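Mn transporter subunit (Synechocystis sp. PCC 6803, PDB 3UJP) binds manganese(II) and probably delivers it to the membrane part of an ABC-type manganese transporter. Local coordinates at residues A[189-194]-A[207-212]; A[136-141]-A[203-208]; A[241-246]-A[261-266]. All coordinates share one frame; numbering follows the deposited sequence.

Contact 1. Residues A[189-194]-A[207-212]; sequences NQRFLV and YGMEEI
F192, L193 and V194 pair with E210, E211 and I212 in the beta-alpha-beta unit formed by strand 192-195, helix 201-206 and strand 210-213. The two strands run parallel, with short-segment axes 23° apart. The amide of E210 gives a bond of 2.7 Å from its N to R191 O, and this bond is nearly straight. The E210 carbonyl then takes the amide of L193, with 2.8 Å between L193 N and E210 O. One step further, I212 N donates to L193 O at 2.8 Å, from above the carbonyl plane. F192, V194, E210 and I212 turn to one face of the sheet; L193 and E211 turn to the other.

The side chains of R191 and M209 cross at about a right angle. The bend at chi3 of M209 (82°) puts CE beside the aliphatic part of the arginine, 3.7 Å from R191 CG. The sulfur also touches L193, with M209 SD 4.4 Å from L193 CB. Beyond CG, R191 CD comes to 3.5 Å from G208 O, while its NE bonds to the carbonyl of V186. On the other face, the CD2 and CE2 atoms of the F192 ring lie obliquely against CB and CG of E210: F192 CD2 is 3.3 Å from E210 CB. The ring and the carboxylate planes are 72° apart. F192 CB also approaches I212 CD1 at 4.4 Å.

I295 of helix 284-296 touches L193 and M209. E211 sends OE2 to S201 at the start of the intervening helix. The contact therefore rests on backbone bonds and on apolar parts of side chains, while the polar ends of R191 and E211 bond outside the strand pair.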
loop_
_atom_site.group_PDB
_atom_site.type_symbol
_atom_site.label_atom_id
_atom_site.label_comp_id
_atom_site.label_asym_id
_atom_site.label_seq_id
_atom_site.Cartn_x
_atom_site.Cartn_y
_atom_site.Cartn_z
ATOM N N ASN A 189 -5.645 -31.996 34.691
ATOM C CA ASN A 189 -4.465 -32.809 34.980
ATOM C C ASN A 189 -3.783 -33.337 33.716
ATOM O O ASN A 189 -2.883 -34.177 33.791
ATOM C CB ASN A 189 -4.816 -33.955 35.949
ATOM C CG ASN A 189 -6.040 -34.744 35.509
ATOM O OD1 ASN A 189 -6.252 -34.969 34.317
ATOM N ND2 ASN A 189 -6.863 -35.156 36.472
ATOM N N GLN A 190 -4.232 -32.850 32.557
ATOM C CA GLN A 190 -3.575 -33.134 31.273
ATOM C C GLN A 190 -3.248 -31.830 30.544
ATOM O O GLN A 190 -2.951 -31.850 29.352
ATOM C CB GLN A 190 -4.458 -33.978 30.334
ATOM C CG GLN A 190 -5.131 -35.205 30.944
ATOM C CD GLN A 190 -6.143 -35.858 29.994
ATOM O OE1 GLN A 190 -7.070 -36.544 30.427
ATOM N NE2 GLN A 190 -5.956 -35.643 28.695
ATOM N N ARG A 191 -3.332 -30.699 31.237
ATOM C CA ARG A 191 -3.212 -29.416 30.555
ATOM C C ARG A 191 -1.757 -28.962 30.445
ATOM O O ARG A 191 -1.363 -27.932 30.995
ATOM C CB ARG A 191 -4.102 -28.354 31.213
ATOM C CG ARG A 191 -5.143 -27.759 30.252
ATOM C CD ARG A 191 -6.211 -26.928 30.956
ATOM N NE ARG A 191 -7.420 -27.706 31.194
ATOM C CZ ARG A 191 -8.438 -27.305 31.947
ATOM N NH1 ARG A 191 -8.397 -26.128 32.549
ATOM N NH2 ARG A 191 -9.496 -28.086 32.105
ATOM N N PHE A 192 -0.967 -29.738 29.706
ATOM C CA PHE A 192 0.475 -29.512 29.600
ATOM C C PHE A 192 0.894 -29.077 28.202
ATOM O O PHE A 192 0.655 -29.768 27.202
ATOM C CB PHE A 192 1.265 -30.755 30.042
ATOM C CG PHE A 192 1.014 -31.153 31.476
ATOM C CD1 PHE A 192 0.233 -32.257 31.779
ATOM C CD2 PHE A 192 1.535 -30.402 32.522
ATOM C CE1 PHE A 192 -0.019 -32.616 33.096
ATOM C CE2 PHE A 192 1.289 -30.756 33.843
ATOM C CZ PHE A 192 0.506 -31.863 34.130
ATOM N N LEU A 193 1.540 -27.920 28.154
ATOM C CA LEU A 193 1.919 -27.277 26.903
ATOM C C LEU A 193 3.433 -27.375 26.706
ATOM O O LEU A 193 4.209 -26.604 27.276
ATOM C CB LEU A 193 1.476 -25.810 26.917
ATOM C CG LEU A 193 1.264 -25.105 25.593
ATOM C CD1 LEU A 193 1.470 -23.625 25.803
ATOM C CD2 LEU A 193 2.200 -25.640 24.512
ATOM N N VAL A 194 3.839 -28.329 25.883
ATOM C CA VAL A 194 5.244 -28.506 25.551
ATOM C C VAL A 194 5.633 -27.893 24.193
ATOM O O VAL A 194 5.113 -28.268 23.136
ATOM C CB VAL A 194 5.646 -29.984 25.645
ATOM C CG1 VAL A 194 4.520 -30.863 25.146
ATOM C CG2 VAL A 194 6.950 -30.233 24.892
ATOM N N TYR A 207 -5.091 -19.479 30.612
ATOM C CA TYR A 207 -6.014 -20.587 30.450
ATOM C C TYR A 207 -5.582 -21.775 31.267
ATOM O O TYR A 207 -5.881 -22.922 30.925
ATOM C CB TYR A 207 -6.146 -20.941 28.974
ATOM C CG TYR A 207 -6.495 -19.715 28.181
ATOM C CD1 TYR A 207 -7.632 -18.970 28.491
ATOM C CD2 TYR A 207 -5.671 -19.255 27.163
ATOM C CE1 TYR A 207 -7.962 -17.811 27.781
ATOM C CE2 TYR A 207 -5.994 -18.095 26.443
ATOM C CZ TYR A 207 -7.138 -17.382 26.757
ATOM O OH TYR A 207 -7.440 -16.237 26.042
ATOM N N GLY A 208 -4.867 -21.478 32.353
ATOM C CA GLY A 208 -4.473 -22.463 33.346
ATOM C C GLY A 208 -3.836 -23.720 32.788
ATOM O O GLY A 208 -4.326 -24.832 33.014
ATOM N N MET A 209 -2.736 -23.545 32.064
ATOM C CA MET A 209 -1.961 -24.676 31.577
ATOM C C MET A 209 -0.609 -24.767 32.298
ATOM O O MET A 209 -0.108 -23.779 32.853
ATOM C CB MET A 209 -1.754 -24.581 30.065
ATOM C CG MET A 209 -3.040 -24.556 29.257
ATOM S SD MET A 209 -2.799 -25.009 27.523
ATOM C CE MET A 209 -2.780 -26.803 27.605
ATOM N N GLU A 210 -0.032 -25.963 32.314
ATOM C CA GLU A 210 1.306 -26.129 32.849
ATOM C C GLU A 210 2.241 -26.208 31.648
ATOM O O GLU A 210 2.067 -27.052 30.760
ATOM C CB GLU A 210 1.406 -27.365 33.763
ATOM C CG GLU A 210 2.713 -27.498 34.600
ATOM C CD GLU A 210 2.906 -26.421 35.708
ATOM O OE1 GLU A 210 4.082 -26.208 36.139
ATOM O OE2 GLU A 210 1.901 -25.800 36.156
ATOM N N GLU A 211 3.206 -25.290 31.619
ATOM C CA GLU A 211 4.142 -25.159 30.511
ATOM C C GLU A 211 5.350 -26.077 30.692
ATOM O O GLU A 211 5.842 -26.285 31.802
ATOM C CB GLU A 211 4.609 -23.702 30.374
ATOM C CG GLU A 211 5.223 -23.377 29.010
ATOM C CD GLU A 211 5.759 -21.954 28.924
ATOM O OE1 GLU A 211 5.791 -21.403 27.792
ATOM O OE2 GLU A 211 6.153 -21.409 29.987
ATOM N N ILE A 212 5.809 -26.644 29.591
ATOM C CA ILE A 212 7.065 -27.372 29.592
ATOM C C ILE A 212 7.862 -26.953 28.354
ATOM O O ILE A 212 7.457 -27.228 27.217
ATOM C CB ILE A 212 6.850 -28.896 29.605
ATOM C CG1 ILE A 212 5.849 -29.299 30.675
ATOM C CG2 ILE A 212 8.144 -29.612 29.900
ATOM C CD1 ILE A 212 5.641 -30.783 30.721
#

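Contact 2. Residues A[136-141]-A[203-208]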
loop_
_atom_site.group_PDB
_atom_site.type_symbol
_atom_site.label_atom_id
_atom_site.label_comp_id
_atom_site.label_asym_id
_atom_site.label_seq_id
_atom_site.Cartn_x
_atom_site.Cartn_y
_atom_site.Cartn_z
ATOM N N PRO A 136 -4.397 -12.437 25.069
ATOM C CA PRO A 136 -5.419 -11.511 24.546
ATOM C C PRO A 136 -5.789 -10.466 25.563
ATOM O O PRO A 136 -5.925 -9.317 25.182
ATOM C CB PRO A 136 -6.618 -12.406 24.285
ATOM C CG PRO A 136 -6.048 -13.748 24.053
ATOM C CD PRO A 136 -4.832 -13.840 24.958
ATOM N N ARG A 137 -5.939 -10.841 26.831
ATOM C CA ARG A 137 -6.049 -9.831 27.886
ATOM C C ARG A 137 -4.939 -8.784 27.703
ATOM O O ARG A 137 -5.204 -7.581 27.684
ATOM C CB ARG A 137 -6.017 -10.470 29.289
ATOM C CG ARG A 137 -6.701 -11.866 29.359
ATOM C CD ARG A 137 -7.690 -12.080 30.544
ATOM N NE ARG A 137 -8.285 -13.430 30.518
ATOM C CZ ARG A 137 -9.572 -13.724 30.736
ATOM N NH1 ARG A 137 -9.965 -14.994 30.667
ATOM N NH2 ARG A 137 -10.466 -12.775 31.016
ATOM N N ASN A 138 -3.707 -9.264 27.526
ATOM C CA ASN A 138 -2.533 -8.417 27.283
ATOM C C ASN A 138 -2.538 -7.755 25.914
ATOM O O ASN A 138 -2.053 -6.625 25.743
ATOM C CB ASN A 138 -1.253 -9.249 27.358
ATOM C CG ASN A 138 -0.868 -9.600 28.763
ATOM O OD1 ASN A 138 -0.162 -10.579 28.985
ATOM N ND2 ASN A 138 -1.325 -8.811 29.724
ATOM N N ALA A 139 -3.031 -8.483 24.922
ATOM C CA ALA A 139 -3.095 -7.923 23.589
ATOM C C ALA A 139 -3.868 -6.606 23.650
ATOM O O ALA A 139 -3.669 -5.722 22.826
ATOM C CB ALA A 139 -3.752 -8.898 22.631
ATOM N N LEU A 140 -4.744 -6.459 24.641
ATOM C CA LEU A 140 -5.598 -5.289 24.648
ATOM C C LEU A 140 -4.802 -4.047 25.023
ATOM O O LEU A 140 -5.052 -2.942 24.519
ATOM C CB LEU A 140 -6.833 -5.491 25.524
ATOM C CG LEU A 140 -7.867 -6.558 25.097
ATOM C CD1 LEU A 140 -9.071 -6.537 26.031
ATOM C CD2 LEU A 140 -8.340 -6.405 23.676
ATOM N N VAL A 141 -3.803 -4.233 25.872
ATOM C CA VAL A 141 -2.944 -3.121 26.217
ATOM C C VAL A 141 -1.943 -2.823 25.080
ATOM O O VAL A 141 -1.526 -1.678 24.866
ATOM C CB VAL A 141 -2.251 -3.372 27.541
ATOM C CG1 VAL A 141 -3.276 -3.681 28.595
ATOM C CG2 VAL A 141 -1.347 -4.525 27.414
ATOM N N LEU A 203 -0.009 -17.080 27.678
ATOM C CA LEU A 203 -1.097 -17.896 27.176
ATOM C C LEU A 203 -1.499 -18.989 28.150
ATOM O O LEU A 203 -2.675 -19.262 28.317
ATOM C CB LEU A 203 -0.684 -18.553 25.874
ATOM C CG LEU A 203 -1.924 -19.215 25.309
ATOM C CD1 LEU A 203 -2.913 -18.101 25.110
ATOM C CD2 LEU A 203 -1.622 -19.882 24.017
ATOM N N ALA A 204 -0.512 -19.627 28.774
ATOM C CA ALA A 204 -0.764 -20.713 29.719
ATOM C C ALA A 204 -1.202 -20.193 31.071
ATOM O O ALA A 204 -1.978 -20.844 31.751
ATOM C CB ALA A 204 0.439 -21.608 29.860
ATOM N N ARG A 205 -0.712 -19.039 31.488
ATOM C CA ARG A 205 -1.244 -18.451 32.716
ATOM C C ARG A 205 -2.748 -18.159 32.552
ATOM O O ARG A 205 -3.547 -18.396 33.460
ATOM C CB ARG A 205 -0.486 -17.178 33.103
ATOM C CG ARG A 205 -1.003 -16.524 34.353
ATOM C CD ARG A 205 -1.516 -15.139 34.050
ATOM N NE ARG A 205 -0.512 -14.118 34.333
ATOM C CZ ARG A 205 -0.253 -13.072 33.546
ATOM N NH1 ARG A 205 -0.913 -12.904 32.401
ATOM N NH2 ARG A 205 0.683 -12.194 33.893
ATOM N N ASP A 206 -3.129 -17.680 31.369
ATOM C CA ASP A 206 -4.485 -17.201 31.110
ATOM C C ASP A 206 -5.497 -18.321 31.105
ATOM O O ASP A 206 -6.627 -18.133 31.513
ATOM C CB ASP A 206 -4.553 -16.473 29.761
ATOM C CG ASP A 206 -4.295 -14.973 29.870
ATOM O OD1 ASP A 206 -3.500 -14.546 30.732
ATOM O OD2 ASP A 206 -4.889 -14.220 29.069
ATOM N N TYR A 207 -5.091 -19.479 30.612
ATOM C CA TYR A 207 -6.014 -20.587 30.450
ATOM C C TYR A 207 -5.582 -21.775 31.267
ATOM O O TYR A 207 -5.881 -22.922 30.925
ATOM C CB TYR A 207 -6.146 -20.941 28.974
ATOM C CG TYR A 207 -6.495 -19.715 28.181
ATOM C CD1 TYR A 207 -7.632 -18.970 28.491
ATOM C CD2 TYR A 207 -5.671 -19.255 27.163
ATOM C CE1 TYR A 207 -7.962 -17.811 27.781
ATOM C CE2 TYR A 207 -5.994 -18.095 26.443
ATOM C CZ TYR A 207 -7.138 -17.382 26.757
ATOM O OH TYR A 207 -7.440 -16.237 26.042
ATOM N N GLY A 208 -4.867 -21.478 32.353
ATOM C CA GLY A 208 -4.473 -22.463 33.346
ATOM C C GLY A 208 -3.836 -23.720 32.788
ATOM O O GLY A 208 -4.326 -24.832 33.014
#
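D206 OD2 is held by two groups near the start of helix 136-153. S135 OG, one residue before the segment, hydrogen-bonds to it. R137 NE adds a long salt bridge, 3.8 Å from NE to D206 OD2. Together R137, D206 and R205 form a salt-bridge network between the first turn of helix 136-153 and the last turn of helix 201-206. In solute-binding proteins of this family two lobes are joined by a long, rigid helix. Helix 158-183 is probably that linker, and it packs against both segments.

R137 and D206 run antiparallel past one another. The carboxylate oxygen meets the guanidinium at its edge, near its plane, though the guanidinium and carboxylate planes are turned 61° apart. R137 NE also has a weak, long ion pair with D176 OD1. The other carboxylate oxygen of D206 is held from its own helix: R205 NH1 makes a weak salt-bridge bond to D206 OD1 of 3.5 Å. Two arginines near one carboxylate would be expected to favour its charged form. The N138 side chain crosses R205 at about a right angle. N138 OD1 lies at the edge of the R205 guanidinium, near its plane, 4.2 Å from R205 NH1.

Next to the charged groups, the P136 ring meets a hydroxyl. D206 CB sits 3.8 Å above the plane of the Y207 ring, over its centre. Y207 OH bonds to D176 OD1. P136 and Y207 meet tip to tip, with P136 CG 3.5 Å from Y207 OH.

Contact 3. Residues A[241-246]-A[261-266]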
loop_
_atom_site.group_PDB
_atom_site.type_symbol
_atom_site.label_atom_id
_atom_site.label_comp_id
_atom_site.label_asym_id
_atom_site.label_seq_id
_atom_site.Cartn_x
_atom_site.Cartn_y
_atom_site.Cartn_z
ATOM N N PRO A 241 0.435 -36.444 25.416
ATOM C CA PRO A 241 0.250 -37.045 24.088
ATOM C C PRO A 241 0.900 -36.279 22.903
ATOM O O PRO A 241 1.486 -36.936 22.028
ATOM C CB PRO A 241 -1.280 -37.153 23.962
ATOM C CG PRO A 241 -1.829 -36.140 24.904
ATOM C CD PRO A 241 -0.839 -36.018 26.026
ATOM N N THR A 242 0.820 -34.945 22.879
ATOM C CA THR A 242 1.410 -34.164 21.781
ATOM C C THR A 242 2.362 -33.026 22.213
ATOM O O THR A 242 2.077 -32.250 23.148
ATOM C CB THR A 242 0.335 -33.587 20.848
ATOM O OG1 THR A 242 -0.560 -34.627 20.419
ATOM C CG2 THR A 242 0.996 -32.971 19.642
ATOM N N ILE A 243 3.489 -32.927 21.509
ATOM C CA ILE A 243 4.508 -31.916 21.809
ATOM C C ILE A 243 4.818 -31.021 20.608
ATOM O O ILE A 243 4.901 -31.502 19.474
ATOM C CB ILE A 243 5.793 -32.587 22.300
ATOM C CG1 ILE A 243 6.463 -33.346 21.160
ATOM C CG2 ILE A 243 5.494 -33.543 23.456
ATOM C CD1 ILE A 243 7.707 -34.128 21.611
ATOM N N PHE A 244 5.008 -29.725 20.869
ATOM C CA PHE A 244 5.098 -28.731 19.803
ATOM C C PHE A 244 6.354 -27.914 19.798
ATOM O O PHE A 244 6.969 -27.706 20.835
ATOM C CB PHE A 244 3.944 -27.749 19.909
ATOM C CG PHE A 244 2.632 -28.407 19.958
ATOM C CD1 PHE A 244 1.904 -28.423 21.128
ATOM C CD2 PHE A 244 2.142 -29.061 18.848
ATOM C CE1 PHE A 244 0.689 -29.053 21.184
ATOM C CE2 PHE A 244 0.934 -29.692 18.892
ATOM C CZ PHE A 244 0.201 -29.686 20.065
ATOM N N CYS A 245 6.687 -27.412 18.611
ATOM C CA CYS A 245 7.764 -26.446 18.419
ATOM C C CYS A 245 7.159 -25.135 17.945
ATOM O O CYS A 245 5.933 -24.978 17.925
ATOM C CB CYS A 245 8.759 -26.948 17.374
ATOM S SG CYS A 245 10.467 -26.585 17.757
ATOM N N GLU A 246 8.018 -24.190 17.567
ATOM C CA GLU A 246 7.547 -22.958 16.952
ATOM C C GLU A 246 8.252 -22.759 15.644
ATOM O O GLU A 246 9.301 -23.363 15.383
ATOM C CB GLU A 246 7.764 -21.739 17.848
ATOM C CG GLU A 246 7.023 -21.803 19.158
ATOM C CD GLU A 246 7.682 -22.744 20.114
ATOM O OE1 GLU A 246 8.906 -22.631 20.291
ATOM O OE2 GLU A 246 6.989 -23.607 20.671
ATOM N N THR A 261 10.356 -40.622 23.221
ATOM C CA THR A 261 9.368 -40.536 24.291
ATOM C C THR A 261 8.075 -41.247 23.905
ATOM O O THR A 261 7.394 -41.825 24.755
ATOM C CB THR A 261 9.050 -39.073 24.650
ATOM O OG1 THR A 261 9.538 -38.785 25.966
ATOM C CG2 THR A 261 7.552 -38.826 24.603
ATOM N N GLY A 262 7.741 -41.200 22.618
ATOM C CA GLY A 262 6.536 -41.836 22.121
ATOM C C GLY A 262 5.425 -40.842 21.848
ATOM O O GLY A 262 4.391 -41.193 21.276
ATOM N N ALA A 263 5.638 -39.597 22.257
ATOM C CA ALA A 263 4.649 -38.545 22.056
ATOM C C ALA A 263 4.497 -38.223 20.560
ATOM O O ALA A 263 5.407 -38.467 19.765
ATOM C CB ALA A 263 5.015 -37.313 22.850
ATOM N N ARG A 264 3.336 -37.707 20.168
ATOM C CA ARG A 264 3.106 -37.323 18.781
ATOM C C ARG A 264 3.696 -35.926 18.605
ATOM O O ARG A 264 3.472 -35.043 19.433
ATOM C CB ARG A 264 1.597 -37.343 18.464
ATOM C CG ARG A 264 1.211 -37.664 16.998
ATOM C CD ARG A 264 1.673 -36.569 16.029
ATOM N NE ARG A 264 0.607 -35.974 15.209
ATOM C CZ ARG A 264 -0.415 -35.255 15.678
ATOM N NH1 ARG A 264 -1.310 -34.750 14.839
ATOM N NH2 ARG A 264 -0.560 -35.050 16.985
ATOM N N PHE A 265 4.472 -35.714 17.554
ATOM C CA PHE A 265 4.960 -34.364 17.308
ATOM C C PHE A 265 3.897 -33.577 16.551
ATOM O O PHE A 265 3.721 -33.736 15.334
ATOM C CB PHE A 265 6.308 -34.366 16.563
ATOM C CG PHE A 265 6.905 -32.977 16.340
ATOM C CD1 PHE A 265 7.310 -32.193 17.411
ATOM C CD2 PHE A 265 7.079 -32.470 15.056
ATOM C CE1 PHE A 265 7.853 -30.936 17.199
ATOM C CE2 PHE A 265 7.624 -31.213 14.850
ATOM C CZ PHE A 265 8.011 -30.449 15.917
ATOM N N GLY A 266 3.156 -32.754 17.284
ATOM C CA GLY A 266 2.300 -31.772 16.653
ATOM C C GLY A 266 3.264 -30.905 15.880
ATOM O O GLY A 266 4.473 -30.950 16.115
#
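F265 reaches across to I243 and C245. From CB, chi1 of -177° sets CG anti to the backbone N, and CG lies 4.0 Å from I243 O. CD1 comes closer: F265 CD1 is 3.2 Å from I243 O, and it also touches CG1 of I243, whose side chain crosses the phenylalanine at about a right angle. CE1 passes near the backbone N of C245. At the tip, F265 CZ is 3.9 Å from C245 CB, which lies at the edge of the ring near its plane. C245 itself is bonded through SG to C196 in the disulfide.

The ring bridges the two parallel strands of a beta-alpha-beta unit, made of strand 242-246, helix 252-256 and strand 264-269. R264 N donates to P241 O at 2.7 Å, and I243 N donates to R264 O at 3.0 Å. Both bonds are close to straight.

I243 also meets A263, with I243 CG2 3.8 Å from A263 CB. T242 and R264 run alongside each other in the same direction on the other face. T242 OG1 lies at the edge of the R264 guanidinium, in its plane, and hydrogen-bonds to the carbonyl of G298. G266 has no side chain, and the F244 ring packs directly on its backbone, with G266 CA 3.3 Å from F244 CE2.

Along the chain, contact 2 opens first at 136-141, and contact 1 opens at 189-194 inside its loop. Contact 2 closes at 203-208 and contact 1 at 207-212, so the two cross and share Y207 and G208. Helix 201-206 leads straight into strand 210-213, and M209 N probably bonds to A204 O at the turn. Contact 3 follows in series and closes its own beta-alpha-beta loop at 261-266. V194 O probably bonds to F244 N, which sets strand 192-195 beside strand 242-246 and joins contacts 1 and 3. Contacts 2 and 3 do not touch. Contact 2 ties helix 136-153 to this strand-bearing region.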